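Long-range contacts in galactokinase (Bifidobacterium longum subsp. infantis ATCC 15697 = JCM 1222 = DSM 20088, PDB 6TEQ), which probably catalyses the ATP-dependent phosphorylation of galactose, as other galactokinases of the GHMP kinase family do, and here holds 2-deoxy-2-fluoro-galactose in its sugar pocket: residues I7-H12 and P61-F65; I44-T48 and H302-I307; S142-C147 and D191-M196; A185-G189 and Y248-R252; K227-E231 and F317-I322. One frame throughout, in Å; residues are numbered along the deposited sequence. Where two conformers were deposited one is given.

In the fold
Contacts 2, 3 and 4 all touch the bound sugar, and contact 4 meets both of the others. H47 of contact 2 packs on Y248 of contact 4. Contacts 2 and 3 are buried. Contacts 1, 4 and 5 are partly buried; 1 and 5 lie away from the sugar. Contact 1 still touches contact 3, where T64 packs on A144. Contacts 2 and 5 share helix 294-318, at its middle and its C-terminal end. Contacts 2 and 4 are polar and hold sugar-binding loops against helices. Contact 3 is close helix packing. Contacts 1 and 5 rest mainly on apolar and aromatic packing with bridging waters; contact 1 adds one direct hydrogen bond, from H62 to I7 O.

Contact 1: I7-H12 and P61-F65; sequences IEPLTH and PHRTF
Segment 7-12 is extended through T11 and enters a helix at H12. It runs at 65° to segment 61-65, end to end. P9 CA and H62 CA lie closest, 4.5 Å apart. At P61 the chain turns a corner. The CB of P61 packs 3.9 Å from the CB of P9. A water bridges the two segments: it donates to L10 O at 2.7 Å and to P61 O at 2.8 Å, and weakly accepts from R63 N at 3.0 Å. H62 (chi1 m, chi2 72°) reaches across the gap. Its NE2 donates to I7 O at 2.8 Å, nearly straight at 169°. P9 CB sits over the face of the same ring, 3.9 Å from the centroid, a CH-pi contact. R63 forms a salt bridge with E415. T64 points away from segment 7-12 and packs on A144 and S148 of helix 141-156. F65 (chi1 m, chi2 82°) points toward the other segment. Its CE1 lies 4.1 Å from L10 CB and its CZ 3.9 Å from T11 O. T11 is the N-cap of helix 12-27. The arrangement is a loop packed over a face of the sheet at strand 54-70, leading from strand 5-6 into helix 12-27.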
# COMPACT_ATOMS: atom_id res chain seq x y z
N ILE A 7 15.13 8.47 4.92
CA ILE A 7 15.43 7.38 3.94
C ILE A 7 15.10 7.93 2.56
O ILE A 7 13.90 8.05 2.26
CB ILE A 7 14.58 6.13 4.22
CG1 ILE A 7 14.86 5.60 5.63
CG2 ILE A 7 14.80 5.07 3.16
CD1 ILE A 7 16.33 5.43 5.88
N GLU A 8 16.11 8.26 1.76
CA GLU A 8 15.95 8.97 0.47
C GLU A 8 15.51 7.96 -0.59
O GLU A 8 15.85 6.78 -0.53
CB GLU A 8 17.23 9.69 0.11
CG GLU A 8 17.54 10.88 1.00
CD GLU A 8 16.46 11.95 1.00
OE1 GLU A 8 16.10 12.49 2.08
OE2 GLU A 8 15.93 12.20 -0.09
N PRO A 9 14.74 8.37 -1.62
CA PRO A 9 14.43 7.41 -2.67
C PRO A 9 15.64 7.29 -3.61
O PRO A 9 16.37 8.22 -3.87
CB PRO A 9 13.27 8.04 -3.45
CG PRO A 9 13.43 9.51 -3.16
CD PRO A 9 14.00 9.62 -1.76
N LEU A 10 15.81 6.09 -4.14
CA LEU A 10 16.73 5.80 -5.23
C LEU A 10 16.28 6.59 -6.45
O LEU A 10 15.08 6.54 -6.85
CB LEU A 10 16.75 4.29 -5.53
CG LEU A 10 17.33 3.36 -4.48
CD1 LEU A 10 16.93 1.93 -4.82
CD2 LEU A 10 18.85 3.48 -4.37
N THR A 11 17.23 7.21 -7.11
CA THR A 11 16.98 7.80 -8.44
C THR A 11 16.79 6.68 -9.48
O THR A 11 17.17 5.50 -9.23
CB THR A 11 18.13 8.75 -8.82
OG1 THR A 11 19.30 7.96 -9.01
CG2 THR A 11 18.36 9.83 -7.79
N HIS A 12 16.20 7.06 -10.60
CA HIS A 12 16.09 6.16 -11.78
C HIS A 12 17.48 5.55 -12.02
O HIS A 12 17.60 4.34 -12.19
CB HIS A 12 15.48 6.94 -12.94
CG HIS A 12 15.88 6.49 -14.30
ND1 HIS A 12 15.35 5.35 -14.88
CD2 HIS A 12 16.78 6.99 -15.19
CE1 HIS A 12 15.88 5.19 -16.07
NE2 HIS A 12 16.75 6.18 -16.30
N PRO A 61 7.93 8.23 -4.06
CA PRO A 61 9.03 8.18 -5.00
C PRO A 61 9.90 6.93 -4.81
O PRO A 61 10.64 6.55 -5.69
CB PRO A 61 9.83 9.40 -4.62
CG PRO A 61 9.45 9.78 -3.22
CD PRO A 61 8.03 9.32 -3.08
N HIS A 62 9.79 6.33 -3.64
CA HIS A 62 10.56 5.13 -3.23
C HIS A 62 10.03 3.95 -4.03
O HIS A 62 8.80 3.67 -3.98
CB HIS A 62 10.38 4.83 -1.74
CG HIS A 62 10.88 5.95 -0.90
ND1 HIS A 62 10.18 7.14 -0.83
CD2 HIS A 62 12.00 6.08 -0.15
CE1 HIS A 62 10.88 7.99 -0.07
NE2 HIS A 62 11.97 7.34 0.40
N ARG A 63 10.89 3.24 -4.74
CA ARG A 63 10.54 2.15 -5.64
C ARG A 63 11.36 0.90 -5.34
O ARG A 63 12.53 1.01 -4.83
CB ARG A 63 10.68 2.59 -7.07
CG ARG A 63 9.75 3.76 -7.44
CD ARG A 63 10.21 4.57 -8.63
NE ARG A 63 9.94 4.00 -9.95
CZ ARG A 63 8.78 4.01 -10.60
NH1 ARG A 63 7.71 4.54 -10.04
NH2 ARG A 63 8.71 3.53 -11.83
N THR A 64 10.78 -0.21 -5.78
CA THR A 64 11.49 -1.50 -5.91
C THR A 64 11.84 -1.62 -7.40
O THR A 64 10.90 -1.58 -8.24
CB THR A 64 10.63 -2.66 -5.44
OG1 THR A 64 10.49 -2.44 -4.04
CG2 THR A 64 11.17 -4.05 -5.71
N PHE A 65 13.10 -1.90 -7.69
CA PHE A 65 13.64 -2.07 -9.03
C PHE A 65 13.94 -3.53 -9.27
O PHE A 65 14.49 -4.22 -8.39
CB PHE A 65 14.93 -1.28 -9.24
CG PHE A 65 14.68 0.20 -9.22
CD1 PHE A 65 14.58 0.87 -8.03
CD2 PHE A 65 14.74 0.95 -10.38
CE1 PHE A 65 14.31 2.23 -8.03
CE2 PHE A 65 14.43 2.30 -10.39
CZ PHE A 65 14.26 2.93 -9.20
O HOH W 1 13.03 5.08 -5.78

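Contact 2: I44-T48 and H302-I307; sequences IGEHT and HVVTEI. With GAF (2-deoxy-2-fluoro-alpha-D-galactopyranose), chain M.
One carboxylate oxygen takes two consecutive backbone NH groups of a loop. E306 OE2 accepts from G45 N at 3.0 Å (142°) and from E46 N at 2.9 Å (158°). E306 sits on helix 294-318, with chi1 t and chi2 p, and its CA-to-CB bond points toward the loop. Its OE1 forms a salt bridge with R309, and OE2 also meets S332. One turn earlier, H302 (chi1 t, chi2 73°) donates from NE2 to E46 O at 2.8 Å, almost straight at 172°. Its ND1 bonds S335. The helix thus binds E46 at both its N and its O. Loop 44-48 has no regular structure. G45 (phi 96°, psi 64°) and H47 (64°, 34°) both have positive phi. The nearest CA pairs are G45 with E306, 5.7 Å, and T48 with V303, 6.0 Å. T48 (chi1 p) places CG2 3.7 Å from E306 CG and 3.8 Å from I307 CG1. I44 CG1 lies 3.8 Å from E306 OE2. The other side of the loop faces the sugar. H47 N donates to GAF O6 at 2.9 Å, E46 OE1 lies 2.5 Å from GAF O6, and GAF C6 sits over one face of the H47 ring. E46 OE1 also accepts from N42 ND2, and OE2 forms a salt bridge with R363. This is the galactose-binding loop of the galactokinase signature, held in shape by a helix behind the pocket.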
# COMPACT_ATOMS: atom_id res chain seq x y z
N ILE A 44 -6.07 8.49 3.09
CA ILE A 44 -7.27 8.22 3.92
C ILE A 44 -8.09 7.18 3.19
O ILE A 44 -7.87 6.95 2.01
CB ILE A 44 -8.01 9.58 4.11
CG1 ILE A 44 -9.01 9.51 5.25
CG2 ILE A 44 -8.64 10.13 2.86
CD1 ILE A 44 -9.52 10.86 5.72
N GLY A 45 -8.94 6.52 3.94
CA GLY A 45 -9.75 5.40 3.45
C GLY A 45 -9.06 4.12 3.79
O GLY A 45 -8.66 3.38 2.91
N GLU A 46 -8.95 3.88 5.06
CA GLU A 46 -8.18 2.79 5.62
C GLU A 46 -9.12 1.70 6.11
O GLU A 46 -10.19 1.94 6.69
CB GLU A 46 -7.33 3.28 6.79
CG GLU A 46 -6.01 2.55 6.91
CD GLU A 46 -5.05 2.99 5.79
OE1 GLU A 46 -4.96 2.25 4.76
OE2 GLU A 46 -4.43 4.10 5.90
N HIS A 47 -8.75 0.50 5.72
CA HIS A 47 -9.52 -0.69 6.02
C HIS A 47 -10.88 -0.63 5.33
O HIS A 47 -11.86 -1.19 5.87
CB HIS A 47 -9.52 -0.96 7.48
CG HIS A 47 -8.29 -1.57 7.99
ND1 HIS A 47 -7.98 -2.92 7.83
CD2 HIS A 47 -7.20 -1.00 8.62
CE1 HIS A 47 -6.78 -3.10 8.36
NE2 HIS A 47 -6.30 -1.99 8.82
N THR A 48 -10.92 -0.04 4.17
CA THR A 48 -12.13 0.07 3.36
C THR A 48 -11.99 -0.71 2.06
O THR A 48 -13.02 -1.06 1.48
CB THR A 48 -12.39 1.54 3.02
OG1 THR A 48 -11.26 2.12 2.37
CG2 THR A 48 -12.71 2.37 4.23
N HIS A 302 -16.37 2.27 12.05
CA HIS A 302 -15.14 2.72 11.40
C HIS A 302 -15.42 2.67 9.90
O HIS A 302 -15.11 3.66 9.26
CB HIS A 302 -13.94 1.83 11.75
CG HIS A 302 -12.84 2.16 10.82
ND1 HIS A 302 -12.15 3.30 10.93
CD2 HIS A 302 -12.39 1.52 9.73
CE1 HIS A 302 -11.35 3.46 9.89
NE2 HIS A 302 -11.46 2.34 9.14
N VAL A 303 -15.88 1.53 9.33
CA VAL A 303 -15.86 1.41 7.85
C VAL A 303 -16.78 2.49 7.27
O VAL A 303 -16.46 3.14 6.27
CB VAL A 303 -16.24 0.00 7.41
CG1 VAL A 303 -16.40 -0.07 5.92
CG2 VAL A 303 -15.18 -1.00 7.87
N VAL A 304 -17.92 2.66 7.88
CA VAL A 304 -18.96 3.55 7.34
C VAL A 304 -18.45 4.97 7.41
O VAL A 304 -18.56 5.68 6.42
CB VAL A 304 -20.27 3.39 8.12
CG1 VAL A 304 -21.21 4.56 7.90
CG2 VAL A 304 -20.90 2.08 7.80
N THR A 305 -17.93 5.40 8.54
CA THR A 305 -17.46 6.80 8.73
C THR A 305 -16.23 7.05 7.85
O THR A 305 -16.04 8.15 7.35
CB THR A 305 -17.28 7.18 10.20
OG1 THR A 305 -16.26 6.37 10.78
CG2 THR A 305 -18.60 7.09 10.97
N GLU A 306 -15.37 6.04 7.70
CA GLU A 306 -14.11 6.22 6.95
C GLU A 306 -14.48 6.44 5.48
O GLU A 306 -13.79 7.27 4.80
CB GLU A 306 -13.19 5.01 7.13
CG GLU A 306 -11.84 5.17 6.52
CD GLU A 306 -10.87 6.07 7.27
OE1 GLU A 306 -11.28 6.75 8.24
OE2 GLU A 306 -9.74 6.10 6.80
N ILE A 307 -15.40 5.67 4.93
CA ILE A 307 -15.76 5.83 3.50
C ILE A 307 -16.23 7.27 3.29
O ILE A 307 -15.76 7.94 2.32
CB ILE A 307 -16.79 4.78 3.05
CG1 ILE A 307 -16.21 3.35 3.08
CG2 ILE A 307 -17.32 5.12 1.67
CD1 ILE A 307 -17.22 2.23 2.87
C1 GAF M . -2.92 -3.34 4.21
C2 GAF M . -3.48 -4.05 2.99
F2 GAF M . -2.45 -4.55 2.27
C3 GAF M . -4.31 -3.12 2.13
O3 GAF M . -5.01 -3.87 1.19
C4 GAF M . -5.36 -2.36 2.99
O4 GAF M . -6.41 -3.19 3.47
C5 GAF M . -4.67 -1.69 4.12
O5 GAF M . -3.98 -2.65 4.89
C6 GAF M . -5.60 -0.93 5.04
O6 GAF M . -6.25 0.14 4.35
O1 GAF M . -1.94 -2.47 3.67

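Contact 3: S142-C147 and D191-M196; sequences SAAMTC and DQNASM. With GAF (2-deoxy-2-fluoro-alpha-D-galactopyranose), chain M.
This contact joins the sugar pocket to the nucleotide site within the GHMP kinase N-terminal domain. S142 binds ADP and Mg(2+) in another structure of this protein, and D191 lines the sugar pocket here. Two helices carry them, 141-156 and 190-197. Their local axes come within 8.8 Å and cross at -61°. The small A143 allows this approach: its CA is 5.3 Å from that of Q192, and its CB is 3.7 Å from D191 CB and 4.0 Å from Q192 CG. A turn later, C147 (chi1 m) lays SG 3.7 Å from Q192 CA. Its CB is 3.9 Å from S195 OG, which bonds P38 O of strand 33-42. M196 (chi1 m, chi2 t) brings CG 3.6 Å from C147 CB. At the sugar end, D191 (chi1 m) forms a salt bridge with R40 through OD1, and its OD2 lies 3.2 Å from GAF F2. One water spans the two helices, 3.0 Å from S142 OG and donating to D191 OD2 at 3.3 Å.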
# COMPACT_ATOMS: atom_id res chain seq x y z
N SER A 142 5.60 -4.95 -0.22
CA SER A 142 5.02 -6.21 -0.79
C SER A 142 4.45 -5.99 -2.21
O SER A 142 4.64 -6.85 -3.10
CB SER A 142 3.93 -6.76 0.13
OG SER A 142 3.08 -5.70 0.52
N ALA A 143 3.71 -4.91 -2.41
CA ALA A 143 3.11 -4.53 -3.71
C ALA A 143 4.18 -4.03 -4.64
O ALA A 143 4.10 -4.26 -5.81
CB ALA A 143 2.04 -3.46 -3.58
N ALA A 144 5.16 -3.27 -4.13
CA ALA A 144 6.22 -2.79 -5.01
C ALA A 144 6.88 -4.03 -5.62
O ALA A 144 7.25 -3.99 -6.79
CB ALA A 144 7.17 -1.94 -4.21
N MET A 145 7.07 -5.09 -4.85
CA MET A 145 7.76 -6.30 -5.40
C MET A 145 6.82 -7.02 -6.38
O MET A 145 7.29 -7.46 -7.47
CB MET A 145 8.19 -7.24 -4.28
CG MET A 145 8.83 -8.50 -4.77
SD MET A 145 9.71 -9.33 -3.49
CE MET A 145 11.17 -8.32 -3.29
N THR A 146 5.60 -7.25 -6.02
CA THR A 146 4.67 -8.02 -6.88
C THR A 146 4.33 -7.22 -8.12
O THR A 146 4.24 -7.82 -9.20
CB THR A 146 3.41 -8.52 -6.15
OG1 THR A 146 2.71 -7.35 -5.64
CG2 THR A 146 3.73 -9.53 -5.07
N CYS A 147 4.10 -5.93 -8.03
CA CYS A 147 3.71 -5.11 -9.19
C CYS A 147 4.89 -4.88 -10.14
O CYS A 147 4.66 -4.93 -11.39
CB CYS A 147 3.06 -3.81 -8.72
SG CYS A 147 1.46 -4.12 -7.94
N ASP A 191 -2.98 -1.43 -2.33
CA ASP A 191 -1.56 -1.15 -2.48
C ASP A 191 -1.16 -1.35 -3.94
O ASP A 191 -0.31 -0.57 -4.49
CB ASP A 191 -0.72 -2.05 -1.59
CG ASP A 191 -1.02 -2.03 -0.12
OD1 ASP A 191 -1.78 -1.13 0.31
OD2 ASP A 191 -0.33 -2.83 0.55
N GLN A 192 -1.72 -2.37 -4.57
CA GLN A 192 -1.35 -2.78 -5.93
C GLN A 192 -2.00 -1.80 -6.92
O GLN A 192 -1.33 -1.38 -7.94
CB GLN A 192 -1.81 -4.21 -6.18
CG GLN A 192 -1.16 -5.23 -5.24
CD GLN A 192 -1.86 -5.40 -3.91
OE1 GLN A 192 -2.83 -4.69 -3.55
NE2 GLN A 192 -1.38 -6.37 -3.14
N ASN A 193 -3.19 -1.32 -6.66
CA ASN A 193 -3.80 -0.26 -7.47
C ASN A 193 -2.99 0.99 -7.37
O ASN A 193 -2.72 1.66 -8.44
CB ASN A 193 -5.29 -0.07 -7.07
CG ASN A 193 -6.23 -1.08 -7.71
OD1 ASN A 193 -6.61 -0.88 -8.85
ND2 ASN A 193 -6.52 -2.18 -7.04
N ALA A 194 -2.54 1.38 -6.18
CA ALA A 194 -1.68 2.58 -6.03
C ALA A 194 -0.43 2.40 -6.85
O ALA A 194 -0.07 3.29 -7.63
CB ALA A 194 -1.34 2.82 -4.59
N SER A 195 0.25 1.28 -6.70
CA SER A 195 1.60 1.10 -7.24
C SER A 195 1.53 1.15 -8.77
O SER A 195 2.48 1.61 -9.42
CB SER A 195 2.18 -0.23 -6.73
OG SER A 195 3.53 -0.34 -7.06
N MET A 196 0.42 0.73 -9.36
CA MET A 196 0.35 0.58 -10.83
C MET A 196 -0.57 1.62 -11.47
O MET A 196 -0.57 1.68 -12.72
CB MET A 196 -0.07 -0.82 -11.26
CG MET A 196 0.93 -1.82 -10.79
SD MET A 196 0.71 -3.41 -11.59
CE MET A 196 1.84 -3.19 -12.96
C1 GAF M . -2.92 -3.34 4.21
C2 GAF M . -3.48 -4.05 2.99
F2 GAF M . -2.45 -4.55 2.27
C3 GAF M . -4.31 -3.12 2.13
O3 GAF M . -5.01 -3.87 1.19
C4 GAF M . -5.36 -2.36 2.99
O4 GAF M . -6.41 -3.19 3.47
C5 GAF M . -4.67 -1.69 4.12
O5 GAF M . -3.98 -2.65 4.89
C6 GAF M . -5.60 -0.93 5.04
O6 GAF M . -6.25 0.14 4.35
O1 GAF M . -1.94 -2.47 3.67
O HOH W 2 0.48 -5.62 -0.95

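Contact 4: A185-G189 and Y248-R252; sequences ASTGG and YAQRR. With GAF (2-deoxy-2-fluoro-alpha-D-galactopyranose), chain M.
Segment 185-189 is an irregular loop, extended through T187, that leads into helix 190-197. Segment 248-252 is one turn of helix 247-262. The nearest CA atoms are those of S186 and A249, 6.3 Å apart. S186 (chi1 t) points toward the helix. Its OG accepts from R252 NH1 at 3.1 Å (147°), and its O lies 3.3 Å from Y248 CE2. R252 (chi1 m, chi2 t, chi3 p) reaches out to the loop at S186. Y248 (chi1 t, chi2 89°) points the same way, toward the loop. Its OH takes a weak hydrogen bond from G188 N at 3.3 Å and stands 2.8 Å from GAF O4. G188 N also gives a weak bond to GAF O3 at 3.0 Å. An ideal CB at G188 would crowd GAF O3, at 3.1 Å. T187 OG1 donates to G188 O at 2.8 Å and lies 3.2 Å from GAF F2. Loop and helix therefore line the sugar together: the G188 NH, in weak bonds, faces O3, and the Y248 phenol faces O4.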
# COMPACT_ATOMS: atom_id res chain seq x y z
N ALA A 185 -0.40 -14.17 2.44
CA ALA A 185 -0.46 -12.86 3.12
C ALA A 185 -1.76 -12.20 2.67
O ALA A 185 -1.86 -11.79 1.53
CB ALA A 185 0.71 -12.02 2.79
N SER A 186 -2.69 -12.06 3.58
CA SER A 186 -4.01 -11.48 3.30
C SER A 186 -3.85 -10.01 2.89
O SER A 186 -3.16 -9.24 3.64
CB SER A 186 -4.86 -11.59 4.51
OG SER A 186 -6.14 -11.14 4.22
N THR A 187 -4.41 -9.63 1.77
CA THR A 187 -4.28 -8.26 1.20
C THR A 187 -5.52 -7.90 0.37
O THR A 187 -6.13 -8.78 -0.34
CB THR A 187 -3.01 -8.09 0.37
OG1 THR A 187 -2.90 -6.74 -0.07
CG2 THR A 187 -3.03 -9.02 -0.82
N GLY A 188 -5.97 -6.67 0.55
CA GLY A 188 -6.96 -6.09 -0.35
C GLY A 188 -6.14 -5.59 -1.53
O GLY A 188 -5.04 -6.07 -1.74
N GLY A 189 -6.73 -4.77 -2.33
CA GLY A 189 -6.06 -4.31 -3.53
C GLY A 189 -5.58 -2.92 -3.50
O GLY A 189 -5.15 -2.44 -4.57
N TYR A 248 -4.89 -8.80 10.92
CA TYR A 248 -5.45 -8.16 9.71
C TYR A 248 -6.53 -9.10 9.18
O TYR A 248 -7.64 -8.68 8.90
CB TYR A 248 -4.31 -7.84 8.74
CG TYR A 248 -4.76 -7.31 7.39
CD1 TYR A 248 -4.93 -5.96 7.20
CD2 TYR A 248 -5.17 -8.15 6.37
CE1 TYR A 248 -5.37 -5.44 5.98
CE2 TYR A 248 -5.59 -7.68 5.15
CZ TYR A 248 -5.74 -6.32 4.96
OH TYR A 248 -6.20 -5.93 3.74
N ALA A 249 -6.25 -10.39 9.14
CA ALA A 249 -7.21 -11.41 8.67
C ALA A 249 -8.44 -11.36 9.55
O ALA A 249 -9.58 -11.54 9.01
CB ALA A 249 -6.59 -12.79 8.68
N GLN A 250 -8.27 -11.20 10.87
CA GLN A 250 -9.45 -11.17 11.77
C GLN A 250 -10.32 -9.97 11.37
O GLN A 250 -11.55 -10.16 11.18
CB GLN A 250 -9.09 -11.14 13.26
CG GLN A 250 -10.31 -11.19 14.18
CD GLN A 250 -11.25 -12.35 13.94
OE1 GLN A 250 -10.92 -13.52 14.21
NE2 GLN A 250 -12.42 -12.04 13.38
N ARG A 251 -9.73 -8.78 11.20
CA ARG A 251 -10.57 -7.59 10.87
C ARG A 251 -11.42 -7.89 9.63
O ARG A 251 -12.65 -7.59 9.62
CB ARG A 251 -9.71 -6.35 10.66
CG ARG A 251 -8.92 -5.92 11.88
CD ARG A 251 -9.84 -5.45 13.00
NE ARG A 251 -9.04 -5.05 14.16
CZ ARG A 251 -8.46 -5.89 14.98
NH1 ARG A 251 -8.55 -7.20 14.82
NH2 ARG A 251 -7.70 -5.43 15.95
N ARG A 252 -10.79 -8.47 8.60
CA ARG A 252 -11.51 -8.87 7.38
C ARG A 252 -12.66 -9.83 7.73
O ARG A 252 -13.76 -9.62 7.21
CB ARG A 252 -10.57 -9.45 6.33
CG ARG A 252 -9.56 -8.45 5.79
CD ARG A 252 -8.84 -8.98 4.55
NE ARG A 252 -9.68 -9.21 3.41
CZ ARG A 252 -9.25 -9.64 2.23
NH1 ARG A 252 -8.01 -10.04 2.07
NH2 ARG A 252 -10.10 -9.77 1.23
C1 GAF M . -2.92 -3.34 4.21
C2 GAF M . -3.48 -4.05 2.99
F2 GAF M . -2.45 -4.55 2.27
C3 GAF M . -4.31 -3.12 2.13
O3 GAF M . -5.01 -3.87 1.19
C4 GAF M . -5.36 -2.36 2.99
O4 GAF M . -6.41 -3.19 3.47
C5 GAF M . -4.67 -1.69 4.12
O5 GAF M . -3.98 -2.65 4.89
C6 GAF M . -5.60 -0.93 5.04
O6 GAF M . -6.25 0.14 4.35
O1 GAF M . -1.94 -2.47 3.67

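Contact 5: K227-E231 and F317-I322; sequences KYNLE and FAQGDI
Y228 (chi1 m, chi2 -77°) makes most of the contacts from the first segment. Y228 CA is 7.2 Å from G320 CA. The edge of the Y228 ring meets the face of F317 in an offset edge-to-face pair, with centroids 5.2 Å apart and planes at 80°. F317 (chi1 t) brings CE2 to 3.6 Å from Y228 CE2. I322 (chi1 m, chi2 m) puts CD1 over the face of the Y228 ring, 4.2 Å from the centroid, a CH-pi contact. Y228 CE1 lies 3.5 Å from G320 CA, where a side chain would be tight. G320 has positive phi (70°), the first residue to leave helical angles, in a Schellman motif. Two waters join the Y228 OH to the last helical turn. One is 2.8 Å from the OH and donates to F317 O at 3.2 Å. The other is 2.5 Å from the OH and donates to A318 O at 3.0 Å. N229 turns the chain with positive phi (52°). L230 (chi1 m, chi2 t) begins the strand. Its CD1 packs 4.0 Å from F317 CE1 and 3.7 Å from I322 CG2. The contact thus sets the start of strand 230-236 against the junction of helices 294-318 and 322-338, with D321 the N-cap of the second.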
# COMPACT_ATOMS: atom_id res chain seq x y z
N LYS A 227 1.33 23.68 -3.92
CA LYS A 227 0.29 24.69 -4.20
C LYS A 227 -0.14 25.32 -2.85
O LYS A 227 -0.55 26.48 -2.83
CB LYS A 227 -0.90 24.03 -4.91
CG LYS A 227 -2.07 24.94 -5.23
CD LYS A 227 -3.22 24.24 -5.91
CE LYS A 227 -4.36 25.21 -6.12
NZ LYS A 227 -5.30 24.73 -7.14
N TYR A 228 -0.10 24.54 -1.76
CA TYR A 228 -0.57 24.97 -0.43
C TYR A 228 0.59 25.12 0.55
O TYR A 228 0.32 25.27 1.76
CB TYR A 228 -1.62 24.02 0.08
CG TYR A 228 -2.73 23.81 -0.93
CD1 TYR A 228 -3.70 24.76 -1.11
CD2 TYR A 228 -2.89 22.62 -1.61
CE1 TYR A 228 -4.69 24.61 -2.07
CE2 TYR A 228 -3.93 22.42 -2.49
CZ TYR A 228 -4.84 23.42 -2.74
OH TYR A 228 -5.84 23.28 -3.65
N ASN A 229 1.83 25.17 0.05
CA ASN A 229 2.99 25.31 0.96
C ASN A 229 2.95 24.25 2.07
O ASN A 229 3.21 24.58 3.22
CB ASN A 229 3.10 26.73 1.53
CG ASN A 229 3.35 27.74 0.43
OD1 ASN A 229 3.86 27.39 -0.63
ND2 ASN A 229 3.00 29.00 0.67
N LEU A 230 2.74 23.00 1.66
CA LEU A 230 2.66 21.88 2.59
C LEU A 230 3.77 20.88 2.32
O LEU A 230 4.42 20.86 1.21
CB LEU A 230 1.34 21.12 2.41
CG LEU A 230 0.05 21.89 2.62
CD1 LEU A 230 -1.17 21.02 2.27
CD2 LEU A 230 0.01 22.40 4.03
N GLU A 231 3.90 19.98 3.27
CA GLU A 231 4.87 18.86 3.24
C GLU A 231 4.14 17.68 3.88
O GLU A 231 3.51 17.86 4.94
CB GLU A 231 6.17 19.32 3.92
CG GLU A 231 7.05 18.21 4.49
CD GLU A 231 8.34 18.71 5.14
OE1 GLU A 231 8.42 19.93 5.50
OE2 GLU A 231 9.25 17.89 5.31
N PHE A 317 -9.59 19.01 0.27
CA PHE A 317 -8.31 19.32 -0.36
C PHE A 317 -8.53 20.13 -1.63
O PHE A 317 -7.76 21.06 -1.92
CB PHE A 317 -7.48 18.05 -0.59
CG PHE A 317 -6.02 18.31 -0.64
CD1 PHE A 317 -5.30 18.43 0.54
CD2 PHE A 317 -5.38 18.53 -1.85
CE1 PHE A 317 -3.94 18.73 0.49
CE2 PHE A 317 -4.06 18.88 -1.90
CZ PHE A 317 -3.35 19.01 -0.73
N ALA A 318 -9.52 19.78 -2.47
CA ALA A 318 -9.83 20.55 -3.69
C ALA A 318 -10.21 21.99 -3.34
O ALA A 318 -9.93 22.89 -4.12
CB ALA A 318 -10.95 19.85 -4.42
N GLN A 319 -10.78 22.22 -2.17
CA GLN A 319 -11.16 23.57 -1.71
C GLN A 319 -9.98 24.29 -1.05
O GLN A 319 -10.15 25.46 -0.69
CB GLN A 319 -12.32 23.51 -0.76
CG GLN A 319 -13.61 23.19 -1.41
CD GLN A 319 -14.77 23.14 -0.45
OE1 GLN A 319 -14.58 23.11 0.76
NE2 GLN A 319 -15.93 22.96 -1.01
N GLY A 320 -8.85 23.61 -0.90
CA GLY A 320 -7.70 24.24 -0.25
C GLY A 320 -7.93 24.44 1.25
O GLY A 320 -7.24 25.31 1.87
N ASP A 321 -8.86 23.66 1.79
CA ASP A 321 -9.24 23.72 3.21
C ASP A 321 -8.38 22.72 3.97
O ASP A 321 -8.79 21.63 4.25
CB ASP A 321 -10.75 23.53 3.38
CG ASP A 321 -11.22 23.88 4.78
OD1 ASP A 321 -10.33 23.99 5.72
OD2 ASP A 321 -12.47 23.97 4.94
N ILE A 322 -7.13 23.11 4.18
CA ILE A 322 -6.12 22.19 4.75
C ILE A 322 -6.44 21.90 6.20
O ILE A 322 -6.20 20.75 6.65
CB ILE A 322 -4.69 22.71 4.52
CG1 ILE A 322 -4.50 23.17 3.06
CG2 ILE A 322 -3.65 21.62 4.95
CD1 ILE A 322 -4.88 22.18 1.97
O HOH W 3 -6.08 20.72 -4.67
O HOH W 4 -7.75 24.94 -3.89